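Local coordinates for mandelate racemase/muconate lactonizing enzyme/Enolase superfamily (Rhodobacter sphaeroides, PDB 2HZG), which is a two-domain member of the mandelate racemase/muconate lactonizing enzyme branch of the enolase superfamily, with a TIM-barrel-like C-terminal domain that holds a sodium ion, at residues D27-R32 with P50-F55; A54-K59 with T378-G383; D77-I82 with D112-R117. All blocks are in the same frame, centred on the assembly; numbering follows the deposited sequence.

How the contacts relate
Contacts 1 and 3 lie in the N-terminal family domain. Contact 2 joins the end of helix 48-56 to strand 378-382, near the C-terminal end of the chain. Contacts 1 and 2 are neighbours. They share Ala-54 and Phe-55 of helix 48-56, and their centres are about 12 Å apart. Ile-52 CG2 of contact 1 also meets Ile-380 CD1 of contact 2 at 4.0 Å. Both reach the second subunit. Contact 3 stands apart: its centre is about 21 Å from that of contact 1 and about 28 Å from that of contact 2, with nothing touching. None of the three supplies Asp-199, Glu-227 or Glu-254, the sodium ligands of the barrel domain.

Contact 1. Residues D27-R32 with P50-F55; sequences DALLVR and PSIAAF
The N-terminal domain of the enolase superfamily pairs a three-stranded antiparallel sheet with helices, and here Leu-29 of the sheet packs on Ser-51 and Ile-52 of helix 48-56. Leu-29 lies on the middle strand, 27-35, and its backbone pairs with Cys-44. Its CA is 8.1 Å from the CA of Ser-51. No hydrogen bond joins the two segments, and the contact is apolar and buried. Leu-29 holds CG anti to its own nitrogen (chi1 -179°), which brings CG, and with it the methyl fork, up to the helix. Each methyl meets a different residue of the helix. CD1 of Leu-29 lies against the outer part of Ile-52, 3.8 Å from CG1 and 3.9 Å from CD1, with the two side chains at a slant to each other. Met-102 of helix 99-118 also touches Leu-29. Ala-53, on the same helix as Ser-51, meets Ala-53 of the second subunit. Ser-51 offers carbon rather than oxygen to the strand. Its OG sits beside the backbone N (chi1 -59°) and is hydrogen-bonded to Ala-47 O and Gln-98 NE2. The buried hydroxyl is therefore satisfied within the chain, while Ser-51 CB receives Leu-29 CD2 at 3.5 Å.

Contact 2. Residues A54-K59 with T378-G383; sequences AFVCPK and TEIRIG
Pro-58 and Ile-382 meet tip to tip where the end of helix 48-56 faces strand 378-382. This is the closer of two apolar touches. Pro-58 CG is 4.0 Å from Ile-382 CG1 and 4.2 Å from Ile-382 CG2. Both branches of the isoleucine thus face one corner of the proline ring. With chi1 at -62°, Ile-382 CG1 is directed at the ring and also lies 4.2 Å from Pro-58 CD. Both residues are partly exposed; Tyr-12 of the second subunit packs on Pro-58, and Val-376 of the second subunit on Ile-382. The second touch is looser: Val-56 CG2 and Ile-380 CD1 are 4.3 Å apart. Ile-380 is nevertheless buried; its side chain also packs on Leu-49 and Ile-52. The tighter surroundings are therefore at this end, although the pair itself only grazes. No hydrogen bond crosses between the segments. Strand 378-382 pairs antiparallel with strand 385-389, whose Ile-387 touches both Val-56 and Ile-382. Strand 378-382 also pairs antiparallel with a strand of the second subunit, so the sheet continues across the interface. Helix 48-56, with the loop that follows it, packs on this intersubunit sheet through Val-56 and Pro-58.

Contact 3. Residues D77-I82 with D112-R117; sequences DGPDDI and DLLGRR
Two helices of the N-terminal enolase-like domain meet here: Leu-114 of helix 99-118 packs on Gly-78 and Pro-79 and on Ile-82 of helix 79-92. The apolar contacts all run through one methyl. Leu-114 is buried, and its CD1 extends anti to CA (chi2 179°), which takes it out to the facing segment. There it stands almost straight above the carbonyl carbon of the flat Gly-78 to Pro-79 peptide, with CD1 of Leu-114 at 3.4 Å from Gly-78 C. Pro-79 N lies 3.7 Å from Leu-114 CD1. The proline ring is only brushed, at 4.3 Å between Pro-79 CD and Leu-114 CD1. Ile-82, one turn further on, reaches back tip to tip, its CD1 3.8 Å from Leu-114 CD1. Ile-82 also rests on Glu-107, Leu-110 and Trp-111, so helix 99-118 receives it along more than one turn.

Charged groups play little direct part between the segments. Asp-77 OD1 and Arg-117 NH2 are 6.5 Å apart, too far for a salt bridge, and any attraction between them is probably slight. Asp-112 turns away from the contact. Its carboxylate is bonded to the backbone N of Leu-362 and of Trp-41, and so ties helix 99-118 to other parts of the chain.

Hydrogen bonds stay within the segments. Gly-78 O, beside the leucine methyl, accepts a hydrogen bond from Asp-81 N at 2.9 Å. The carboxylate of Asp-81 is gripped from two directions of the sequence: OD1 forms a salt bridge with Arg-84 NE, and OD2 folds back to the chain before the helix. Asp-77 N donates to Asp-81 OD2 at 2.7 Å, with an N-H...O angle of 153°, on the anti side and 32° out of the carboxylate plane.

Contact 1. Residues D27-R32 with P50-F55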
ATOM      1  N   ASP A  27       0.333   2.885 -20.471  1.00 14.23           N
ATOM      2  CA  ASP A  27       0.127   4.248 -20.024  1.00 15.25           C
ATOM      3  C   ASP A  27       1.292   4.652 -19.133  1.00 14.88           C
ATOM      4  O   ASP A  27       2.182   3.825 -18.883  1.00 15.11           O
ATOM      5  CB  ASP A  27      -1.288   4.481 -19.412  1.00 15.46           C
ATOM      6  CG  ASP A  27      -1.418   4.039 -17.960  1.00 17.15           C
ATOM      7  OD1 ASP A  27      -0.495   3.434 -17.402  1.00 17.40           O
ATOM      8  OD2 ASP A  27      -2.473   4.343 -17.356  1.00 18.38           O
ATOM      9  N   ALA A  28       1.338   5.918 -18.735  1.00 14.41           N
ATOM     10  CA  ALA A  28       2.455   6.422 -17.934  1.00 14.60           C
ATOM     11  C   ALA A  28       2.049   7.669 -17.178  1.00 14.59           C
ATOM     12  O   ALA A  28       1.163   8.406 -17.604  1.00 15.05           O
ATOM     13  CB  ALA A  28       3.702   6.732 -18.823  1.00 13.36           C
ATOM     14  N   LEU A  29       2.697   7.893 -16.042  1.00 14.79           N
ATOM     15  CA  LEU A  29       2.635   9.193 -15.399  1.00 15.65           C
ATOM     16  C   LEU A  29       4.057   9.747 -15.345  1.00 15.20           C
ATOM     17  O   LEU A  29       4.896   9.228 -14.616  1.00 15.72           O
ATOM     18  CB  LEU A  29       1.993   9.138 -14.003  1.00 15.24           C
ATOM     19  CG  LEU A  29       1.903  10.523 -13.311  1.00 16.60           C
ATOM     20  CD1 LEU A  29       0.982  11.502 -14.042  1.00 15.09           C
ATOM     21  CD2 LEU A  29       1.439  10.365 -11.880  1.00 15.76           C
ATOM     22  N   LEU A  30       4.323  10.774 -16.155  1.00 15.43           N
ATOM     23  CA  LEU A  30       5.642  11.403 -16.179  1.00 15.38           C
ATOM     24  C   LEU A  30       5.641  12.641 -15.287  1.00 15.20           C
ATOM     25  O   LEU A  30       4.622  13.297 -15.111  1.00 14.21           O
ATOM     26  CB  LEU A  30       6.043  11.774 -17.617  1.00 15.69           C
ATOM     27  CG  LEU A  30       6.242  10.656 -18.656  1.00 16.69           C
ATOM     28  CD1 LEU A  30       6.908  11.241 -19.897  1.00 18.03           C
ATOM     29  CD2 LEU A  30       7.101   9.510 -18.118  1.00 16.61           C
ATOM     30  N   VAL A  31       6.795  12.942 -14.717  1.00 14.91           N
ATOM     31  CA  VAL A  31       6.886  13.996 -13.726  1.00 15.14           C
ATOM     32  C   VAL A  31       8.043  14.881 -14.132  1.00 15.20           C
ATOM     33  O   VAL A  31       9.176  14.408 -14.237  1.00 14.46           O
ATOM     34  CB  VAL A  31       7.180  13.437 -12.294  1.00 14.87           C
ATOM     35  CG1 VAL A  31       7.301  14.583 -11.293  1.00 14.97           C
ATOM     36  CG2 VAL A  31       6.091  12.440 -11.819  1.00 14.29           C
ATOM     37  N   ARG A  32       7.753  16.160 -14.366  1.00 15.46           N
ATOM     38  CA  ARG A  32       8.813  17.120 -14.656  1.00 16.10           C
ATOM     39  C   ARG A  32       8.933  18.063 -13.478  1.00 16.46           C
ATOM     40  O   ARG A  32       7.982  18.783 -13.160  1.00 17.17           O
ATOM     41  CB  ARG A  32       8.515  17.919 -15.941  1.00 16.54           C
ATOM     42  CG  ARG A  32       9.661  18.872 -16.344  1.00 16.83           C
ATOM     43  CD  ARG A  32       9.316  19.759 -17.539  1.00 19.44           C
ATOM     44  NE  ARG A  32       8.117  20.556 -17.307  1.00 20.10           N
ATOM     45  CZ  ARG A  32       7.279  20.964 -18.259  1.00 21.29           C
ATOM     46  NH1 ARG A  32       7.512  20.665 -19.543  1.00 21.92           N
ATOM     47  NH2 ARG A  32       6.202  21.673 -17.922  1.00 20.04           N
ATOM     48  N   PRO A  50      -5.043   8.203  -9.755  1.00 13.47           N
ATOM     49  CA  PRO A  50      -4.887   8.135  -8.291  1.00 13.12           C
ATOM     50  C   PRO A  50      -3.593   8.772  -7.813  1.00 13.71           C
ATOM     51  O   PRO A  50      -3.578   9.399  -6.752  1.00 14.18           O
ATOM     52  CB  PRO A  50      -4.874   6.627  -8.014  1.00 13.44           C
ATOM     53  CG  PRO A  50      -5.708   6.049  -9.109  1.00 13.92           C
ATOM     54  CD  PRO A  50      -5.272   6.867 -10.328  1.00 12.96           C
ATOM     55  N   SER A  51      -2.510   8.618  -8.585  1.00 13.54           N
ATOM     56  CA  SER A  51      -1.243   9.265  -8.255  1.00 13.88           C
ATOM     57  C   SER A  51      -1.347  10.785  -8.339  1.00 13.69           C
ATOM     58  O   SER A  51      -0.922  11.472  -7.412  1.00 13.48           O
ATOM     59  CB  SER A  51      -0.101   8.754  -9.146  1.00 13.21           C
ATOM     60  OG  SER A  51       0.045   7.360  -8.984  1.00 16.41           O
ATOM     61  N   ILE A  52      -1.909  11.306  -9.434  1.00 13.76           N
ATOM     62  CA  ILE A  52      -2.141  12.755  -9.542  1.00 14.59           C
ATOM     63  C   ILE A  52      -3.006  13.242  -8.366  1.00 14.86           C
ATOM     64  O   ILE A  52      -2.714  14.274  -7.764  1.00 14.34           O
ATOM     65  CB  ILE A  52      -2.830  13.159 -10.886  1.00 14.57           C
ATOM     66  CG1 ILE A  52      -1.875  12.973 -12.083  1.00 14.89           C
ATOM     67  CG2 ILE A  52      -3.346  14.607 -10.811  1.00 14.95           C
ATOM     68  CD1 ILE A  52      -2.622  12.878 -13.460  1.00 15.74           C
ATOM     69  N   ALA A  53      -4.073  12.494  -8.049  1.00 15.39           N
ATOM     70  CA  ALA A  53      -4.917  12.818  -6.887  1.00 15.59           C
ATOM     71  C   ALA A  53      -4.129  12.873  -5.574  1.00 15.51           C
ATOM     72  O   ALA A  53      -4.330  13.798  -4.783  1.00 16.40           O
ATOM     73  CB  ALA A  53      -6.113  11.870  -6.787  1.00 16.09           C
ATOM     74  N   ALA A  54      -3.216  11.921  -5.357  1.00 15.35           N
ATOM     75  CA  ALA A  54      -2.303  11.944  -4.208  1.00 15.14           C
ATOM     76  C   ALA A  54      -1.434  13.210  -4.181  1.00 14.89           C
ATOM     77  O   ALA A  54      -1.120  13.733  -3.116  1.00 14.40           O
ATOM     78  CB  ALA A  54      -1.410  10.645  -4.153  1.00 14.13           C
ATOM     79  N   PHE A  55      -1.042  13.697  -5.354  1.00 15.12           N
ATOM     80  CA  PHE A  55      -0.255  14.944  -5.442  1.00 15.35           C
ATOM     81  C   PHE A  55      -0.999  16.224  -5.038  1.00 15.53           C
ATOM     82  O   PHE A  55      -0.408  17.106  -4.403  1.00 15.71           O
ATOM     83  CB  PHE A  55       0.365  15.137  -6.842  1.00 14.98           C
ATOM     84  CG  PHE A  55       1.499  16.108  -6.847  1.00 14.61           C
ATOM     85  CD1 PHE A  55       2.679  15.811  -6.175  1.00 14.33           C
ATOM     86  CD2 PHE A  55       1.370  17.352  -7.462  1.00 15.22           C
ATOM     87  CE1 PHE A  55       3.724  16.722  -6.134  1.00 14.42           C
ATOM     88  CE2 PHE A  55       2.428  18.277  -7.430  1.00 14.85           C
ATOM     89  CZ  PHE A  55       3.591  17.962  -6.767  1.00 14.18           C
TER

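Contact 2. Residues A54-K59 with T378-G383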
ATOM      1  N   ALA A  54      -3.216  11.921  -5.357  1.00 15.35           N
ATOM      2  CA  ALA A  54      -2.303  11.944  -4.208  1.00 15.14           C
ATOM      3  C   ALA A  54      -1.434  13.210  -4.181  1.00 14.89           C
ATOM      4  O   ALA A  54      -1.120  13.733  -3.116  1.00 14.40           O
ATOM      5  CB  ALA A  54      -1.410  10.645  -4.153  1.00 14.13           C
ATOM      6  N   PHE A  55      -1.042  13.697  -5.354  1.00 15.12           N
ATOM      7  CA  PHE A  55      -0.255  14.944  -5.442  1.00 15.35           C
ATOM      8  C   PHE A  55      -0.999  16.224  -5.038  1.00 15.53           C
ATOM      9  O   PHE A  55      -0.408  17.106  -4.403  1.00 15.71           O
ATOM     10  CB  PHE A  55       0.365  15.137  -6.842  1.00 14.98           C
ATOM     11  CG  PHE A  55       1.499  16.108  -6.847  1.00 14.61           C
ATOM     12  CD1 PHE A  55       2.679  15.811  -6.175  1.00 14.33           C
ATOM     13  CD2 PHE A  55       1.370  17.352  -7.462  1.00 15.22           C
ATOM     14  CE1 PHE A  55       3.724  16.722  -6.134  1.00 14.42           C
ATOM     15  CE2 PHE A  55       2.428  18.277  -7.430  1.00 14.85           C
ATOM     16  CZ  PHE A  55       3.591  17.962  -6.767  1.00 14.18           C
ATOM     17  N   VAL A  56      -2.277  16.325  -5.407  1.00 15.73           N
ATOM     18  CA  VAL A  56      -3.008  17.600  -5.298  1.00 16.37           C
ATOM     19  C   VAL A  56      -4.200  17.623  -4.339  1.00 16.79           C
ATOM     20  O   VAL A  56      -4.825  18.659  -4.193  1.00 16.52           O
ATOM     21  CB  VAL A  56      -3.542  18.081  -6.694  1.00 15.41           C
ATOM     22  CG1 VAL A  56      -2.358  18.245  -7.697  1.00 15.84           C
ATOM     23  CG2 VAL A  56      -4.621  17.102  -7.254  1.00 14.91           C
ATOM     24  N   CYS A  57      -4.547  16.486  -3.731  1.00 16.51           N
ATOM     25  CA  CYS A  57      -5.792  16.408  -2.967  1.00 16.86           C
ATOM     26  C   CYS A  57      -5.849  17.408  -1.805  1.00 16.56           C
ATOM     27  O   CYS A  57      -4.822  17.763  -1.246  1.00 16.33           O
ATOM     28  CB  CYS A  57      -6.031  14.982  -2.431  1.00 16.76           C
ATOM     29  SG  CYS A  57      -4.702  14.337  -1.428  1.00 17.87           S
ATOM     30  N   PRO A  58      -7.062  17.839  -1.422  1.00 16.97           N
ATOM     31  CA  PRO A  58      -7.172  18.573  -0.157  1.00 16.99           C
ATOM     32  C   PRO A  58      -6.618  17.706   0.974  1.00 17.53           C
ATOM     33  O   PRO A  58      -6.762  16.475   0.946  1.00 17.80           O
ATOM     34  CB  PRO A  58      -8.690  18.755   0.008  1.00 17.39           C
ATOM     35  CG  PRO A  58      -9.237  18.716  -1.378  1.00 15.98           C
ATOM     36  CD  PRO A  58      -8.372  17.678  -2.080  1.00 16.92           C
ATOM     37  N   LYS A  59      -5.945  18.297   1.949  1.00 17.60           N
ATOM     38  CA  LYS A  59      -5.448  17.463   3.040  1.00 17.68           C
ATOM     39  C   LYS A  59      -6.613  16.887   3.860  1.00 17.07           C
ATOM     40  O   LYS A  59      -7.714  17.466   3.897  1.00 16.92           O
ATOM     41  CB  LYS A  59      -4.448  18.223   3.914  1.00 17.83           C
ATOM     42  CG  LYS A  59      -5.079  19.194   4.901  1.00 19.62           C
ATOM     43  CD  LYS A  59      -4.026  19.849   5.796  1.00 21.47           C
ATOM     44  CE  LYS A  59      -4.616  21.140   6.366  1.00 24.62           C
ATOM     45  NZ  LYS A  59      -3.567  22.177   6.602  1.00 27.94           N
ATOM     46  N   THR A 378      -6.938  15.848 -18.438  1.00 20.02           N
ATOM     47  CA  THR A 378      -7.382  15.457 -17.112  1.00 20.27           C
ATOM     48  C   THR A 378      -7.655  16.719 -16.314  1.00 20.45           C
ATOM     49  O   THR A 378      -6.835  17.632 -16.315  1.00 20.11           O
ATOM     50  CB  THR A 378      -6.258  14.626 -16.426  1.00 20.23           C
ATOM     51  OG1 THR A 378      -5.887  13.535 -17.275  1.00 21.42           O
ATOM     52  CG2 THR A 378      -6.686  14.084 -15.068  1.00 20.07           C
ATOM     53  N   GLU A 379      -8.810  16.769 -15.646  1.00 20.82           N
ATOM     54  CA  GLU A 379      -9.147  17.891 -14.764  1.00 22.06           C
ATOM     55  C   GLU A 379      -9.766  17.401 -13.479  1.00 21.31           C
ATOM     56  O   GLU A 379     -10.632  16.516 -13.494  1.00 21.16           O
ATOM     57  CB  GLU A 379     -10.127  18.868 -15.419  1.00 22.82           C
ATOM     58  CG  GLU A 379      -9.531  19.660 -16.570  1.00 28.05           C
ATOM     59  CD  GLU A 379     -10.537  20.614 -17.220  1.00 34.80           C
ATOM     60  OE1 GLU A 379     -11.732  20.604 -16.833  1.00 35.30           O
ATOM     61  OE2 GLU A 379     -10.111  21.384 -18.118  1.00 39.57           O
ATOM     62  N   ILE A 380      -9.317  17.983 -12.373  1.00 20.16           N
ATOM     63  CA  ILE A 380      -9.928  17.728 -11.077  1.00 19.76           C
ATOM     64  C   ILE A 380     -10.375  19.066 -10.476  1.00 20.05           C
ATOM     65  O   ILE A 380      -9.576  20.004 -10.378  1.00 19.17           O
ATOM     66  CB  ILE A 380      -8.970  16.976 -10.104  1.00 19.34           C
ATOM     67  CG1 ILE A 380      -8.481  15.638 -10.710  1.00 18.50           C
ATOM     68  CG2 ILE A 380      -9.657  16.749  -8.748  1.00 19.06           C
ATOM     69  CD1 ILE A 380      -7.204  15.072 -10.068  1.00 17.38           C
ATOM     70  N   ARG A 381     -11.656  19.147 -10.105  1.00 20.64           N
ATOM     71  CA  ARG A 381     -12.190  20.296  -9.364  1.00 21.81           C
ATOM     72  C   ARG A 381     -12.698  19.933  -7.981  1.00 22.03           C
ATOM     73  O   ARG A 381     -13.357  18.909  -7.809  1.00 21.95           O
ATOM     74  CB  ARG A 381     -13.343  20.938 -10.120  1.00 22.14           C
ATOM     75  CG  ARG A 381     -12.916  21.752 -11.285  1.00 25.34           C
ATOM     76  CD  ARG A 381     -14.109  22.209 -12.110  1.00 30.55           C
ATOM     77  NE  ARG A 381     -13.650  22.669 -13.417  1.00 34.10           N
ATOM     78  CZ  ARG A 381     -13.283  23.917 -13.683  1.00 35.41           C
ATOM     79  NH1 ARG A 381     -13.349  24.853 -12.739  1.00 35.86           N
ATOM     80  NH2 ARG A 381     -12.865  24.229 -14.903  1.00 36.59           N
ATOM     81  N   ILE A 382     -12.409  20.802  -7.012  1.00 22.35           N
ATOM     82  CA  ILE A 382     -12.993  20.745  -5.671  1.00 22.75           C
ATOM     83  C   ILE A 382     -13.645  22.107  -5.416  1.00 23.78           C
ATOM     84  O   ILE A 382     -13.029  23.136  -5.667  1.00 24.05           O
ATOM     85  CB  ILE A 382     -11.920  20.464  -4.577  1.00 22.50           C
ATOM     86  CG1 ILE A 382     -11.233  19.095  -4.797  1.00 20.77           C
ATOM     87  CG2 ILE A 382     -12.515  20.603  -3.184  1.00 20.99           C
ATOM     88  CD1 ILE A 382     -12.081  17.879  -4.439  1.00 19.00           C
ATOM     89  N   GLY A 383     -14.891  22.106  -4.949  1.00 24.68           N
ATOM     90  CA  GLY A 383     -15.626  23.353  -4.695  1.00 26.34           C
ATOM     91  C   GLY A 383     -15.689  24.251  -5.922  1.00 27.16           C
ATOM     92  O   GLY A 383     -15.571  25.472  -5.810  1.00 27.98           O
TER

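Contact 3. Residues D77-I82 with D112-R117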
ATOM      1  N   ASP A  77      19.452  21.586  -2.577  1.00 29.94           N
ATOM      2  CA  ASP A  77      20.855  22.008  -2.633  1.00 31.60           C
ATOM      3  C   ASP A  77      21.836  20.858  -2.829  1.00 31.81           C
ATOM      4  O   ASP A  77      23.051  21.097  -2.892  1.00 33.42           O
ATOM      5  CB  ASP A  77      21.233  22.726  -1.330  1.00 32.59           C
ATOM      6  CG  ASP A  77      20.609  24.102  -1.219  1.00 34.51           C
ATOM      7  OD1 ASP A  77      20.521  24.787  -2.265  1.00 38.16           O
ATOM      8  OD2 ASP A  77      20.215  24.492  -0.092  1.00 37.71           O
ATOM      9  N   GLY A  78      21.332  19.627  -2.912  1.00 30.00           N
ATOM     10  CA  GLY A  78      22.186  18.461  -3.078  1.00 28.25           C
ATOM     11  C   GLY A  78      21.449  17.176  -2.748  1.00 26.96           C
ATOM     12  O   GLY A  78      20.301  17.224  -2.309  1.00 26.10           O
ATOM     13  N   PRO A  79      22.098  16.017  -2.978  1.00 26.53           N
ATOM     14  CA  PRO A  79      21.493  14.705  -2.765  1.00 25.79           C
ATOM     15  C   PRO A  79      20.805  14.526  -1.412  1.00 25.04           C
ATOM     16  O   PRO A  79      19.754  13.901  -1.348  1.00 24.71           O
ATOM     17  CB  PRO A  79      22.690  13.750  -2.905  1.00 25.91           C
ATOM     18  CG  PRO A  79      23.550  14.430  -3.900  1.00 26.66           C
ATOM     19  CD  PRO A  79      23.480  15.886  -3.497  1.00 26.75           C
ATOM     20  N   ASP A  80      21.400  15.059  -0.345  1.00 24.09           N
ATOM     21  CA  ASP A  80      20.820  14.972   0.985  1.00 23.70           C
ATOM     22  C   ASP A  80      19.417  15.549   1.082  1.00 22.41           C
ATOM     23  O   ASP A  80      18.638  15.083   1.898  1.00 22.35           O
ATOM     24  CB  ASP A  80      21.708  15.663   2.015  1.00 24.78           C
ATOM     25  CG  ASP A  80      22.955  14.868   2.339  1.00 27.28           C
ATOM     26  OD1 ASP A  80      23.138  13.742   1.812  1.00 30.86           O
ATOM     27  OD2 ASP A  80      23.761  15.379   3.130  1.00 31.95           O
ATOM     28  N   ASP A  81      19.109  16.574   0.281  1.00 21.39           N
ATOM     29  CA  ASP A  81      17.750  17.134   0.236  1.00 20.47           C
ATOM     30  C   ASP A  81      16.731  16.187  -0.385  1.00 19.24           C
ATOM     31  O   ASP A  81      15.565  16.270  -0.053  1.00 18.12           O
ATOM     32  CB  ASP A  81      17.706  18.457  -0.509  1.00 21.03           C
ATOM     33  CG  ASP A  81      18.313  19.589   0.292  1.00 24.17           C
ATOM     34  OD1 ASP A  81      17.923  19.776   1.474  1.00 27.10           O
ATOM     35  OD2 ASP A  81      19.190  20.271  -0.270  1.00 25.66           O
ATOM     36  N   ILE A  82      17.177  15.293  -1.272  1.00 18.26           N
ATOM     37  CA  ILE A  82      16.271  14.296  -1.863  1.00 17.67           C
ATOM     38  C   ILE A  82      15.742  13.375  -0.770  1.00 17.34           C
ATOM     39  O   ILE A  82      14.528  13.207  -0.628  1.00 16.62           O
ATOM     40  CB  ILE A  82      16.923  13.482  -3.016  1.00 16.96           C
ATOM     41  CG1 ILE A  82      17.370  14.442  -4.149  1.00 16.89           C
ATOM     42  CG2 ILE A  82      15.929  12.405  -3.504  1.00 16.77           C
ATOM     43  CD1 ILE A  82      18.095  13.782  -5.354  1.00 16.91           C
ATOM     44  N   ASP A 112      17.610  13.099 -11.465  1.00 14.68           N
ATOM     45  CA  ASP A 112      17.799  13.575 -12.827  1.00 15.20           C
ATOM     46  C   ASP A 112      18.168  15.073 -12.843  1.00 15.63           C
ATOM     47  O   ASP A 112      19.162  15.458 -13.470  1.00 15.36           O
ATOM     48  CB  ASP A 112      16.546  13.292 -13.671  1.00 14.24           C
ATOM     49  CG  ASP A 112      16.797  13.478 -15.178  1.00 15.18           C
ATOM     50  OD1 ASP A 112      17.871  13.047 -15.672  1.00 13.39           O
ATOM     51  OD2 ASP A 112      15.925  14.050 -15.866  1.00 16.13           O
ATOM     52  N   LEU A 113      17.386  15.895 -12.130  1.00 16.40           N
ATOM     53  CA  LEU A 113      17.612  17.344 -12.047  1.00 16.84           C
ATOM     54  C   LEU A 113      18.999  17.643 -11.463  1.00 17.39           C
ATOM     55  O   LEU A 113      19.783  18.368 -12.055  1.00 17.72           O
ATOM     56  CB  LEU A 113      16.520  18.022 -11.192  1.00 16.69           C
ATOM     57  CG  LEU A 113      16.364  19.558 -11.163  1.00 16.79           C
ATOM     58  CD1 LEU A 113      14.972  19.942 -10.634  1.00 16.59           C
ATOM     59  CD2 LEU A 113      17.464  20.276 -10.372  1.00 15.37           C
ATOM     60  N   LEU A 114      19.305  17.086 -10.301  1.00 17.90           N
ATOM     61  CA  LEU A 114      20.611  17.355  -9.705  1.00 18.79           C
ATOM     62  C   LEU A 114      21.751  16.838 -10.588  1.00 18.88           C
ATOM     63  O   LEU A 114      22.778  17.495 -10.698  1.00 18.20           O
ATOM     64  CB  LEU A 114      20.721  16.820  -8.262  1.00 18.66           C
ATOM     65  CG  LEU A 114      19.882  17.608  -7.232  1.00 20.94           C
ATOM     66  CD1 LEU A 114      20.031  17.001  -5.830  1.00 23.39           C
ATOM     67  CD2 LEU A 114      20.263  19.078  -7.176  1.00 20.95           C
ATOM     68  N   GLY A 115      21.570  15.663 -11.206  1.00 18.47           N
ATOM     69  CA  GLY A 115      22.588  15.123 -12.092  1.00 19.04           C
ATOM     70  C   GLY A 115      22.832  16.007 -13.301  1.00 19.90           C
ATOM     71  O   GLY A 115      23.972  16.269 -13.670  1.00 20.23           O
ATOM     72  N   ARG A 116      21.755  16.478 -13.907  1.00 20.73           N
ATOM     73  CA  ARG A 116      21.842  17.400 -15.038  1.00 22.88           C
ATOM     74  C   ARG A 116      22.495  18.728 -14.650  1.00 23.80           C
ATOM     75  O   ARG A 116      23.334  19.245 -15.385  1.00 23.96           O
ATOM     76  CB  ARG A 116      20.461  17.617 -15.665  1.00 22.30           C
ATOM     77  CG  ARG A 116      19.973  16.367 -16.435  1.00 24.99           C
ATOM     78  CD  ARG A 116      18.457  16.345 -16.561  1.00 28.46           C
ATOM     79  NE  ARG A 116      17.973  17.554 -17.221  1.00 32.77           N
ATOM     80  CZ  ARG A 116      17.780  17.659 -18.535  1.00 35.03           C
ATOM     81  NH1 ARG A 116      18.018  16.615 -19.318  1.00 34.72           N
ATOM     82  NH2 ARG A 116      17.359  18.808 -19.063  1.00 34.05           N
ATOM     83  N   ARG A 117      22.143  19.256 -13.480  1.00 24.77           N
ATOM     84  CA  ARG A 117      22.749  20.493 -13.020  1.00 26.23           C
ATOM     85  C   ARG A 117      24.248  20.310 -12.791  1.00 26.57           C
ATOM     86  O   ARG A 117      25.043  21.145 -13.200  1.00 26.24           O
ATOM     87  CB  ARG A 117      22.071  21.003 -11.746  1.00 26.58           C
ATOM     88  CG  ARG A 117      22.687  22.314 -11.243  1.00 30.60           C
ATOM     89  CD  ARG A 117      21.911  22.900 -10.099  1.00 36.22           C
ATOM     90  NE  ARG A 117      22.746  23.808  -9.316  1.00 42.99           N
ATOM     91  CZ  ARG A 117      23.474  23.441  -8.263  1.00 46.53           C
ATOM     92  NH1 ARG A 117      23.473  22.176  -7.844  1.00 47.87           N
ATOM     93  NH2 ARG A 117      24.207  24.348  -7.623  1.00 49.77           N
TER